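Local atomic coordinates of selenium-binding protein (Sulfolobus tokodaii, PDB entry 2ECE), a protein that is of unknown function but belongs to the selenium-binding protein family, folds as a beta-propeller and may bind selenium. Residues A190-W195 against A253-P258; G416-L421 against F435-G440; P14-A19 against D457-P462. One frame throughout, in Å; residues are numbered along the deposited sequence.

Contact 1 of 3, residues A190-W195 against A253-P258; sequences AYDFWW and ALELRP
Strand 193-195 and strand 253-258 run nearly parallel (8°), their axes 6.5 Å apart at closest, so side chains rather than backbone bonds join them; Tyr191 and Asp192 come from the loop leading into the first. The tight part begins at Tyr191, whose ring lies against Leu254: CD2 of Leu254 sits 3.5 Å from the centroid of the Tyr191 ring, almost on the ring normal, a CH-pi contact, with Leu254 CB meeting Tyr191 CE1. Next, Asp192 reaches straight across, CG anti to its backbone N (chi1 -173°). Its OD2 uses the anti lone pair to accept a nearly straight bond (170°) from Leu256 N at 2.8 Å, and so stands in for the missing strand pairing. Further along, Trp194 and Pro258 cross at about a right angle, with Trp194 CE3 3.5 Å from Pro258 CD.

The side facing Glu255 is looser and watered, though still buried. Arg257, bent at chi2, grips one oxygen end-on: its NH1 and NH2 each lie 2.9 Å from Glu255 OE1. Asp192 OD2 joins this network through a longer salt bridge, 3.5 Å from Arg257 NH1 and near the guanidinium plane. Asp192 OD2 also lies 3.5 Å from Glu255 OE1, a repulsion the arginine probably offsets. One water links Tyr191 OH to Glu255 OE2, which is also hydrogen-bonded to His75; another donates to Glu255 OE1 and, weakly, to Asp192 OD1, whose stronger partner is Thr142.

Residues 193-195 and 253-258 belong to the first strands of two successive sheets, so the contact joins the inner edges of neighbouring propeller blades. Ser205 OG hydrogen-bonds to Asp192 N and Leu254 O, bridging the segments; strand 201-204 pairs beside 190-195, strand 266-274 beside 253-258, and Asp325 and strand 326-328 of the following blade meet Arg257.

Contact 2 of 3, residues G416-L421 against F435-G440; sequences GWMVKL and FFVDFG
The backbones run antiparallel, 171° between directions, with axes 4.7 Å apart. Met418 and Val437 form a hydrogen-bonded pair: Met418 N gives to Val437 O at 2.9 Å, Val437 N returns to Met418 O at 3.2 Å, and both donors lie in the acceptor's carbonyl plane. Trp417 faces Asp438 as a non-hydrogen-bonded pair. Where the strand ends, Phe439 N still reaches Gly416 O at 2.8 Å, but from above the carbonyl plane, and Asp438 OD1 accepts from Gly440 N in an Asx turn. This hairpin, strands 417-423 and 429-438, is the outer half of a four-stranded propeller blade. On its Met418 face, Met418 and Val437 point the same way side by side. The bend of Met418 at chi3 (65°) brings CE in plane to the edge of the Phe435 ring, 4.0 Å from CZ of Phe435. Phe439 turns its own ring edge to Met418 CB, while Val437 CG1 covers one face of that ring. Val48 and Val30 of the adjoining blade close over this face. On the other face, Phe436 meets Trp417 CB through CZ at 3.6 Å and takes Val419 CG2 at its edge; His377 stacks on the Phe436 ring.

Contact 3 of 3, residues P14-A19 against D457-P462; sequences PSPKMA and DSYCYP
The Tyr459 ring lies with one face against the backbone where the helix starts: Pro16 N stands 4.0 Å above its plane, offset toward the rim, and Ser15 C lies over the same face. Pro16 and Tyr459 slide past each other, bringing Pro16 CG to 3.7 Å from Tyr459 CD1, and Ala19 CB touches the far end of the ring, 3.7 Å from Tyr459 OH. The Tyr461 ring instead presents its edge, with Pro14 O in plane and 3.4 Å from Tyr461 CD1; the Tyr461 hydroxyl is hydrogen-bonded to Leu85 O. Tyr461 N gives Pro14 O a weak, bent bond (3.3 Å, 131°), and a water spans Pro14 O and Cys460 N. A second water accepts from Lys17 N and donates to Pro462 O, so the terminal carboxylate sits near a helix N-terminus, whose dipole should favour its charge. Ser15 is the N-cap: with OG between the backbone N and the carbonyl carbon (chi1 56°), it accepts a weak capping bond from Met18 N. The N-capped helix 16-20 and the tail after the last strand, 443-449, thus meet where the two ends of the propeller chain come together, the tail held by the Cys86-Cys460 disulfide.

Overall arrangement
Seven sheets form the propeller blades; contacts 1 and 2 lie in them, contact 3 between a short helix and the C-terminal tail. Contact 1, centred about 9 Å from the centre of the chain, joins inner edges of two successive blades; contact 2, about 17 Å out, is a hairpin within another blade. Their centres are 26 Å apart and their nearest atoms about 14 Å, so they do not touch. Contact 3 encloses both along the sequence. It does touch contact 1: Trp195 NE1 lies 3.0 Å from Ser458 OG, a probable hydrogen bond, and Trp194 packs on Asp457. The C-terminal tail thus rests on the inner strand 193-196. Contacts 2 and 3 remain separate, about 16 Å between nearest atoms.

Contact 1 of 3, residues A190-W195 against A253-P258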
loop_
_atom_site.group_PDB
_atom_site.type_symbol
_atom_site.label_atom_id
_atom_site.label_comp_id
_atom_site.label_asym_id
_atom_site.label_seq_id
_atom_site.Cartn_x
_atom_site.Cartn_y
_atom_site.Cartn_z
ATOM N N ALA A 190 -11.242 7.909 5.633
ATOM C CA ALA A 190 -9.929 8.016 5.003
ATOM C C ALA A 190 -9.307 6.632 4.884
ATOM O O ALA A 190 -9.879 5.643 5.354
ATOM C CB ALA A 190 -9.006 8.916 5.851
ATOM N N TYR A 191 -8.159 6.570 4.210
ATOM C CA TYR A 191 -7.400 5.319 4.089
ATOM C C TYR A 191 -6.056 5.580 3.409
ATOM O O TYR A 191 -5.021 5.674 4.068
ATOM C CB TYR A 191 -8.157 4.301 3.252
ATOM C CG TYR A 191 -7.432 2.976 3.123
ATOM C CD1 TYR A 191 -6.734 2.620 1.962
ATOM C CD2 TYR A 191 -7.388 2.103 4.207
ATOM C CE1 TYR A 191 -6.001 1.417 1.902
ATOM C CE2 TYR A 191 -6.668 0.916 4.160
ATOM C CZ TYR A 191 -5.979 0.578 3.011
ATOM O OH TYR A 191 -5.276 -0.600 2.985
ATOM N N ASP A 192 -6.118 5.907 2.125
ATOM C CA ASP A 192 -4.894 6.135 1.358
ATOM C C ASP A 192 -4.976 7.503 0.702
ATOM O O ASP A 192 -6.004 8.173 0.770
ATOM C CB ASP A 192 -4.699 5.037 0.287
ATOM C CG ASP A 192 -3.353 5.143 -0.421
ATOM O OD1 ASP A 192 -2.338 5.410 0.262
ATOM O OD2 ASP A 192 -3.306 4.944 -1.656
ATOM N N PHE A 193 -3.883 7.926 0.088
ATOM C CA PHE A 193 -3.844 9.210 -0.592
ATOM C C PHE A 193 -2.590 9.279 -1.431
ATOM O O PHE A 193 -1.637 8.546 -1.198
ATOM C CB PHE A 193 -3.797 10.375 0.411
ATOM C CG PHE A 193 -2.430 10.591 1.043
ATOM C CD1 PHE A 193 -2.005 9.810 2.118
ATOM C CD2 PHE A 193 -1.563 11.565 0.546
ATOM C CE1 PHE A 193 -0.734 9.995 2.689
ATOM C CE2 PHE A 193 -0.290 11.758 1.110
ATOM C CZ PHE A 193 0.123 10.970 2.183
ATOM N N TRP A 194 -2.615 10.146 -2.429
ATOM C CA TRP A 194 -1.445 10.404 -3.241
ATOM C C TRP A 194 -1.684 11.701 -3.995
ATOM O O TRP A 194 -2.607 12.446 -3.664
ATOM C CB TRP A 194 -1.080 9.253 -4.194
ATOM C CG TRP A 194 0.428 9.209 -4.349
ATOM C CD1 TRP A 194 1.298 10.213 -4.016
ATOM C CD2 TRP A 194 1.241 8.128 -4.844
ATOM N NE1 TRP A 194 2.592 9.828 -4.267
ATOM C CE2 TRP A 194 2.590 8.557 -4.774
ATOM C CE3 TRP A 194 0.965 6.843 -5.335
ATOM C CZ2 TRP A 194 3.661 7.751 -5.180
ATOM C CZ3 TRP A 194 2.040 6.036 -5.744
ATOM C CH2 TRP A 194 3.367 6.498 -5.660
ATOM N N TRP A 195 -0.880 11.984 -5.008
ATOM C CA TRP A 195 -1.035 13.253 -5.682
ATOM C C TRP A 195 -0.410 13.312 -7.069
ATOM O O TRP A 195 0.252 12.376 -7.521
ATOM C CB TRP A 195 -0.390 14.337 -4.796
ATOM C CG TRP A 195 1.016 13.941 -4.281
ATOM C CD1 TRP A 195 2.029 13.393 -5.016
ATOM C CD2 TRP A 195 1.533 14.070 -2.934
ATOM N NE1 TRP A 195 3.135 13.170 -4.227
ATOM C CE2 TRP A 195 2.861 13.575 -2.947
ATOM C CE3 TRP A 195 1.007 14.553 -1.727
ATOM C CZ2 TRP A 195 3.670 13.548 -1.796
ATOM C CZ3 TRP A 195 1.819 14.527 -0.574
ATOM C CH2 TRP A 195 3.134 14.025 -0.625
ATOM N N ALA A 253 -12.884 1.818 -0.608
ATOM C CA ALA A 253 -12.165 2.488 -1.683
ATOM C C ALA A 253 -10.752 2.570 -1.087
ATOM O O ALA A 253 -10.478 3.503 -0.318
ATOM C CB ALA A 253 -12.753 3.887 -1.914
ATOM N N LEU A 254 -9.858 1.649 -1.448
ATOM C CA LEU A 254 -8.544 1.613 -0.868
ATOM C C LEU A 254 -7.450 2.420 -1.631
ATOM O O LEU A 254 -7.290 3.628 -1.409
ATOM C CB LEU A 254 -8.136 0.077 -0.655
ATOM C CG LEU A 254 -9.154 -0.596 0.310
ATOM C CD1 LEU A 254 -8.511 -1.871 0.778
ATOM C CD2 LEU A 254 -9.526 0.267 1.536
ATOM N N GLU A 255 -6.506 1.627 -2.189
ATOM C CA GLU A 255 -5.288 2.107 -2.836
ATOM C C GLU A 255 -5.376 2.995 -4.037
ATOM O O GLU A 255 -5.969 2.629 -5.070
ATOM C CB GLU A 255 -4.357 0.907 -3.164
ATOM C CG GLU A 255 -3.968 -0.005 -1.994
ATOM C CD GLU A 255 -3.106 0.672 -0.933
ATOM O OE1 GLU A 255 -2.308 1.560 -1.286
ATOM O OE2 GLU A 255 -3.212 0.300 0.257
ATOM N N LEU A 256 -4.732 4.155 -3.918
ATOM C CA LEU A 256 -4.774 5.181 -4.968
ATOM C C LEU A 256 -3.495 5.205 -5.760
ATOM O O LEU A 256 -2.419 5.373 -5.183
ATOM C CB LEU A 256 -5.014 6.579 -4.359
ATOM C CG LEU A 256 -6.455 6.907 -3.976
ATOM C CD1 LEU A 256 -6.497 8.066 -2.997
ATOM C CD2 LEU A 256 -7.236 7.227 -5.241
ATOM N N ARG A 257 -3.589 5.049 -7.076
ATOM C CA ARG A 257 -2.380 5.024 -7.883
ATOM C C ARG A 257 -2.428 5.918 -9.117
ATOM O O ARG A 257 -2.930 5.523 -10.167
ATOM C CB ARG A 257 -2.069 3.587 -8.319
ATOM C CG ARG A 257 -1.819 2.607 -7.169
ATOM C CD ARG A 257 -0.489 2.870 -6.440
ATOM N NE ARG A 257 -0.215 1.832 -5.440
ATOM C CZ ARG A 257 -0.727 1.807 -4.213
ATOM N NH1 ARG A 257 -1.539 2.771 -3.802
ATOM N NH2 ARG A 257 -0.451 0.795 -3.403
ATOM N N PRO A 258 -1.931 7.156 -8.988
ATOM C CA PRO A 258 -1.912 8.095 -10.116
ATOM C C PRO A 258 -0.923 7.505 -11.132
ATOM O O PRO A 258 -0.033 6.742 -10.744
ATOM C CB PRO A 258 -1.334 9.372 -9.497
ATOM C CG PRO A 258 -1.689 9.257 -8.031
ATOM C CD PRO A 258 -1.449 7.796 -7.749
HETATM O O HOH W 1 -4.469 -1.866 0.930
HETATM O O HOH W 2 -0.796 3.090 0.163
#

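Contact 2 of 3, residues G416-L421 against F435-G440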
loop_
_atom_site.group_PDB
_atom_site.type_symbol
_atom_site.label_atom_id
_atom_site.label_comp_id
_atom_site.label_asym_id
_atom_site.label_seq_id
_atom_site.Cartn_x
_atom_site.Cartn_y
_atom_site.Cartn_z
ATOM N N GLY A 416 3.567 -15.139 7.489
ATOM C CA GLY A 416 4.153 -14.349 6.423
ATOM C C GLY A 416 5.196 -14.952 5.507
ATOM O O GLY A 416 6.028 -15.775 5.909
ATOM N N TRP A 417 5.126 -14.529 4.250
ATOM C CA TRP A 417 6.079 -14.928 3.231
ATOM C C TRP A 417 6.250 -13.781 2.252
ATOM O O TRP A 417 5.500 -12.796 2.286
ATOM C CB TRP A 417 5.643 -16.202 2.461
ATOM C CG TRP A 417 4.189 -16.318 1.998
ATOM C CD1 TRP A 417 3.238 -17.151 2.525
ATOM C CD2 TRP A 417 3.560 -15.659 0.881
ATOM N NE1 TRP A 417 2.072 -17.060 1.809
ATOM C CE2 TRP A 417 2.238 -16.154 0.795
ATOM C CE3 TRP A 417 3.986 -14.704 -0.057
ATOM C CZ2 TRP A 417 1.335 -15.728 -0.189
ATOM C CZ3 TRP A 417 3.085 -14.278 -1.040
ATOM C CH2 TRP A 417 1.775 -14.794 -1.096
ATOM N N MET A 418 7.269 -13.889 1.412
ATOM C CA MET A 418 7.496 -12.900 0.377
ATOM C C MET A 418 7.883 -13.678 -0.857
ATOM O O MET A 418 8.831 -14.465 -0.848
ATOM C CB MET A 418 8.603 -11.913 0.729
ATOM C CG MET A 418 8.866 -10.962 -0.436
ATOM S SD MET A 418 9.627 -9.398 -0.029
ATOM C CE MET A 418 11.178 -9.963 0.555
ATOM N N VAL A 419 7.112 -13.467 -1.909
ATOM C CA VAL A 419 7.325 -14.149 -3.165
ATOM C C VAL A 419 7.779 -13.164 -4.226
ATOM O O VAL A 419 7.410 -11.982 -4.187
ATOM C CB VAL A 419 6.012 -14.828 -3.609
ATOM C CG1 VAL A 419 6.008 -15.063 -5.109
ATOM C CG2 VAL A 419 5.843 -16.146 -2.860
ATOM N N LYS A 420 8.596 -13.645 -5.160
ATOM C CA LYS A 420 9.059 -12.803 -6.247
ATOM C C LYS A 420 8.478 -13.321 -7.552
ATOM O O LYS A 420 8.459 -14.528 -7.805
ATOM C CB LYS A 420 10.586 -12.777 -6.345
ATOM C CG LYS A 420 11.056 -11.925 -7.523
ATOM C CD LYS A 420 12.536 -11.555 -7.475
ATOM C CE LYS A 420 13.444 -12.643 -8.029
ATOM N NZ LYS A 420 14.835 -12.130 -8.247
ATOM N N LEU A 421 7.986 -12.396 -8.365
ATOM C CA LEU A 421 7.412 -12.727 -9.657
ATOM C C LEU A 421 8.292 -12.071 -10.708
ATOM O O LEU A 421 8.855 -11.005 -10.476
ATOM C CB LEU A 421 5.993 -12.167 -9.772
ATOM C CG LEU A 421 4.970 -12.547 -8.700
ATOM C CD1 LEU A 421 3.631 -11.902 -9.029
ATOM C CD2 LEU A 421 4.829 -14.062 -8.637
ATOM N N PHE A 435 13.547 -17.700 -5.544
ATOM C CA PHE A 435 13.354 -16.728 -4.467
ATOM C C PHE A 435 12.193 -17.021 -3.517
ATOM O O PHE A 435 11.088 -17.346 -3.949
ATOM C CB PHE A 435 13.177 -15.320 -5.060
ATOM C CG PHE A 435 13.143 -14.228 -4.029
ATOM C CD1 PHE A 435 11.960 -13.910 -3.364
ATOM C CD2 PHE A 435 14.307 -13.542 -3.693
ATOM C CE1 PHE A 435 11.939 -12.917 -2.373
ATOM C CE2 PHE A 435 14.299 -12.552 -2.705
ATOM C CZ PHE A 435 13.113 -12.239 -2.044
ATOM N N PHE A 436 12.456 -16.898 -2.219
ATOM C CA PHE A 436 11.422 -17.111 -1.213
ATOM C C PHE A 436 11.881 -16.744 0.184
ATOM O O PHE A 436 12.978 -17.102 0.608
ATOM C CB PHE A 436 10.943 -18.568 -1.198
ATOM C CG PHE A 436 9.672 -18.776 -0.411
ATOM C CD1 PHE A 436 9.697 -19.306 0.878
ATOM C CD2 PHE A 436 8.453 -18.407 -0.954
ATOM C CE1 PHE A 436 8.520 -19.461 1.607
ATOM C CE2 PHE A 436 7.270 -18.555 -0.237
ATOM C CZ PHE A 436 7.301 -19.082 1.044
ATOM N N VAL A 437 11.030 -16.009 0.889
ATOM C CA VAL A 437 11.309 -15.634 2.257
ATOM C C VAL A 437 10.114 -16.103 3.067
ATOM O O VAL A 437 8.960 -15.810 2.729
ATOM C CB VAL A 437 11.457 -14.108 2.431
ATOM C CG1 VAL A 437 11.823 -13.788 3.873
ATOM C CG2 VAL A 437 12.516 -13.577 1.480
ATOM N N ASP A 438 10.402 -16.867 4.108
ATOM C CA ASP A 438 9.389 -17.372 5.015
ATOM C C ASP A 438 9.673 -16.625 6.316
ATOM O O ASP A 438 10.755 -16.745 6.885
ATOM C CB ASP A 438 9.555 -18.889 5.171
ATOM C CG ASP A 438 9.095 -19.398 6.519
ATOM O OD1 ASP A 438 8.106 -18.862 7.066
ATOM O OD2 ASP A 438 9.723 -20.352 7.023
ATOM N N PHE A 439 8.710 -15.834 6.770
ATOM C CA PHE A 439 8.898 -15.039 7.977
ATOM C C PHE A 439 8.540 -15.761 9.274
ATOM O O PHE A 439 8.407 -15.133 10.328
ATOM C CB PHE A 439 8.110 -13.734 7.840
ATOM C CG PHE A 439 8.639 -12.826 6.756
ATOM C CD1 PHE A 439 9.777 -12.051 6.972
ATOM C CD2 PHE A 439 8.024 -12.773 5.509
ATOM C CE1 PHE A 439 10.294 -11.239 5.963
ATOM C CE2 PHE A 439 8.536 -11.963 4.495
ATOM C CZ PHE A 439 9.674 -11.196 4.723
ATOM N N GLY A 440 8.396 -17.082 9.197
ATOM C CA GLY A 440 8.077 -17.862 10.386
ATOM C C GLY A 440 6.673 -17.627 10.901
ATOM O O GLY A 440 5.705 -17.901 10.199
HETATM O O HOH W 3 5.114 -18.539 5.491
HETATM O O HOH W 4 9.180 -16.569 -5.233
#

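Contact 3 of 3, residues P14-A19 against D457-P462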
loop_
_atom_site.group_PDB
_atom_site.type_symbol
_atom_site.label_atom_id
_atom_site.label_comp_id
_atom_site.label_asym_id
_atom_site.label_seq_id
_atom_site.Cartn_x
_atom_site.Cartn_y
_atom_site.Cartn_z
ATOM N N PRO A 14 14.364 12.583 -11.764
ATOM C CA PRO A 14 13.485 13.665 -12.228
ATOM C C PRO A 14 12.168 13.133 -12.778
ATOM O O PRO A 14 11.100 13.684 -12.515
ATOM C CB PRO A 14 14.304 14.335 -13.341
ATOM C CG PRO A 14 15.720 13.989 -13.006
ATOM C CD PRO A 14 15.611 12.557 -12.548
ATOM N N SER A 15 12.262 12.044 -13.528
ATOM C CA SER A 15 11.106 11.458 -14.189
ATOM C C SER A 15 11.035 9.942 -14.128
ATOM O O SER A 15 11.999 9.275 -13.750
ATOM C CB SER A 15 11.149 11.845 -15.654
ATOM O OG SER A 15 12.386 11.418 -16.193
ATOM N N PRO A 16 9.882 9.381 -14.525
ATOM C CA PRO A 16 9.659 7.934 -14.537
ATOM C C PRO A 16 10.710 7.243 -15.406
ATOM O O PRO A 16 11.279 6.224 -15.013
ATOM C CB PRO A 16 8.254 7.820 -15.120
ATOM C CG PRO A 16 7.582 9.017 -14.530
ATOM C CD PRO A 16 8.618 10.096 -14.782
ATOM N N LYS A 17 10.959 7.809 -16.587
ATOM C CA LYS A 17 11.949 7.267 -17.520
ATOM C C LYS A 17 13.317 7.167 -16.853
ATOM O O LYS A 17 13.995 6.148 -16.969
ATOM C CB LYS A 17 12.050 8.157 -18.774
ATOM C CG LYS A 17 13.083 7.705 -19.817
ATOM C CD LYS A 17 13.186 8.714 -20.980
ATOM C CE LYS A 17 14.407 8.455 -21.867
ATOM N NZ LYS A 17 14.582 9.475 -22.956
ATOM N N MET A 18 13.725 8.221 -16.150
ATOM C CA MET A 18 15.024 8.199 -15.491
ATOM C C MET A 18 15.046 7.190 -14.346
ATOM O O MET A 18 16.069 6.555 -14.084
ATOM C CB MET A 18 15.394 9.588 -14.958
ATOM C CG MET A 18 15.639 10.628 -16.042
ATOM S SD MET A 18 16.791 10.055 -17.309
ATOM C CE MET A 18 15.693 9.992 -18.744
ATOM N N ALA A 19 13.919 7.047 -13.659
ATOM C CA ALA A 19 13.841 6.100 -12.550
ATOM C C ALA A 19 14.003 4.670 -13.067
ATOM O O ALA A 19 14.662 3.842 -12.435
ATOM C CB ALA A 19 12.500 6.250 -11.819
ATOM N N ASP A 457 7.788 6.743 -4.872
ATOM C CA ASP A 457 8.119 8.053 -5.432
ATOM C C ASP A 457 7.112 8.624 -6.423
ATOM O O ASP A 457 6.443 7.889 -7.140
ATOM C CB ASP A 457 9.461 7.987 -6.174
ATOM C CG ASP A 457 10.637 7.758 -5.259
ATOM O OD1 ASP A 457 10.562 6.851 -4.404
ATOM O OD2 ASP A 457 11.643 8.479 -5.412
ATOM N N SER A 458 7.023 9.948 -6.455
ATOM C CA SER A 458 6.173 10.637 -7.420
ATOM C C SER A 458 7.163 11.574 -8.112
ATOM O O SER A 458 8.174 11.954 -7.524
ATOM C CB SER A 458 5.033 11.411 -6.742
ATOM O OG SER A 458 5.518 12.320 -5.776
ATOM N N TYR A 459 6.893 11.933 -9.358
ATOM C CA TYR A 459 7.831 12.770 -10.094
ATOM C C TYR A 459 7.258 14.104 -10.573
ATOM O O TYR A 459 6.042 14.250 -10.725
ATOM C CB TYR A 459 8.368 11.953 -11.270
ATOM C CG TYR A 459 8.751 10.544 -10.859
ATOM C CD1 TYR A 459 7.812 9.507 -10.879
ATOM C CD2 TYR A 459 10.027 10.263 -10.376
ATOM C CE1 TYR A 459 8.133 8.230 -10.421
ATOM C CE2 TYR A 459 10.361 8.986 -9.915
ATOM C CZ TYR A 459 9.409 7.980 -9.938
ATOM O OH TYR A 459 9.731 6.734 -9.460
ATOM N N CYS A 460 8.139 15.079 -10.793
ATOM C CA CYS A 460 7.700 16.386 -11.264
ATOM C C CYS A 460 8.041 16.656 -12.725
ATOM O O CYS A 460 7.739 17.727 -13.244
ATOM C CB CYS A 460 8.275 17.502 -10.387
ATOM S SG CYS A 460 7.169 17.938 -9.009
ATOM N N TYR A 461 8.660 15.692 -13.392
ATOM C CA TYR A 461 9.018 15.882 -14.793
ATOM C C TYR A 461 8.624 14.675 -15.629
ATOM O O TYR A 461 8.748 13.531 -15.188
ATOM C CB TYR A 461 10.520 16.169 -14.925
ATOM C CG TYR A 461 10.957 17.298 -14.022
ATOM C CD1 TYR A 461 11.266 17.061 -12.679
ATOM C CD2 TYR A 461 10.954 18.626 -14.475
ATOM C CE1 TYR A 461 11.552 18.110 -11.810
ATOM C CE2 TYR A 461 11.235 19.684 -13.608
ATOM C CZ TYR A 461 11.527 19.416 -12.276
ATOM O OH TYR A 461 11.752 20.450 -11.400
ATOM N N PRO A 462 8.132 14.918 -16.851
ATOM C CA PRO A 462 7.707 13.852 -17.759
ATOM C C PRO A 462 8.846 13.052 -18.377
ATOM O O PRO A 462 8.620 11.953 -18.879
ATOM C CB PRO A 462 6.897 14.605 -18.804
ATOM C CG PRO A 462 7.654 15.884 -18.921
ATOM C CD PRO A 462 7.897 16.240 -17.460
ATOM O OXT PRO A 462 9.979 13.579 -18.371
HETATM O O HOH W 5 10.968 14.766 -9.653
HETATM O O HOH W 6 9.287 9.752 -17.996
#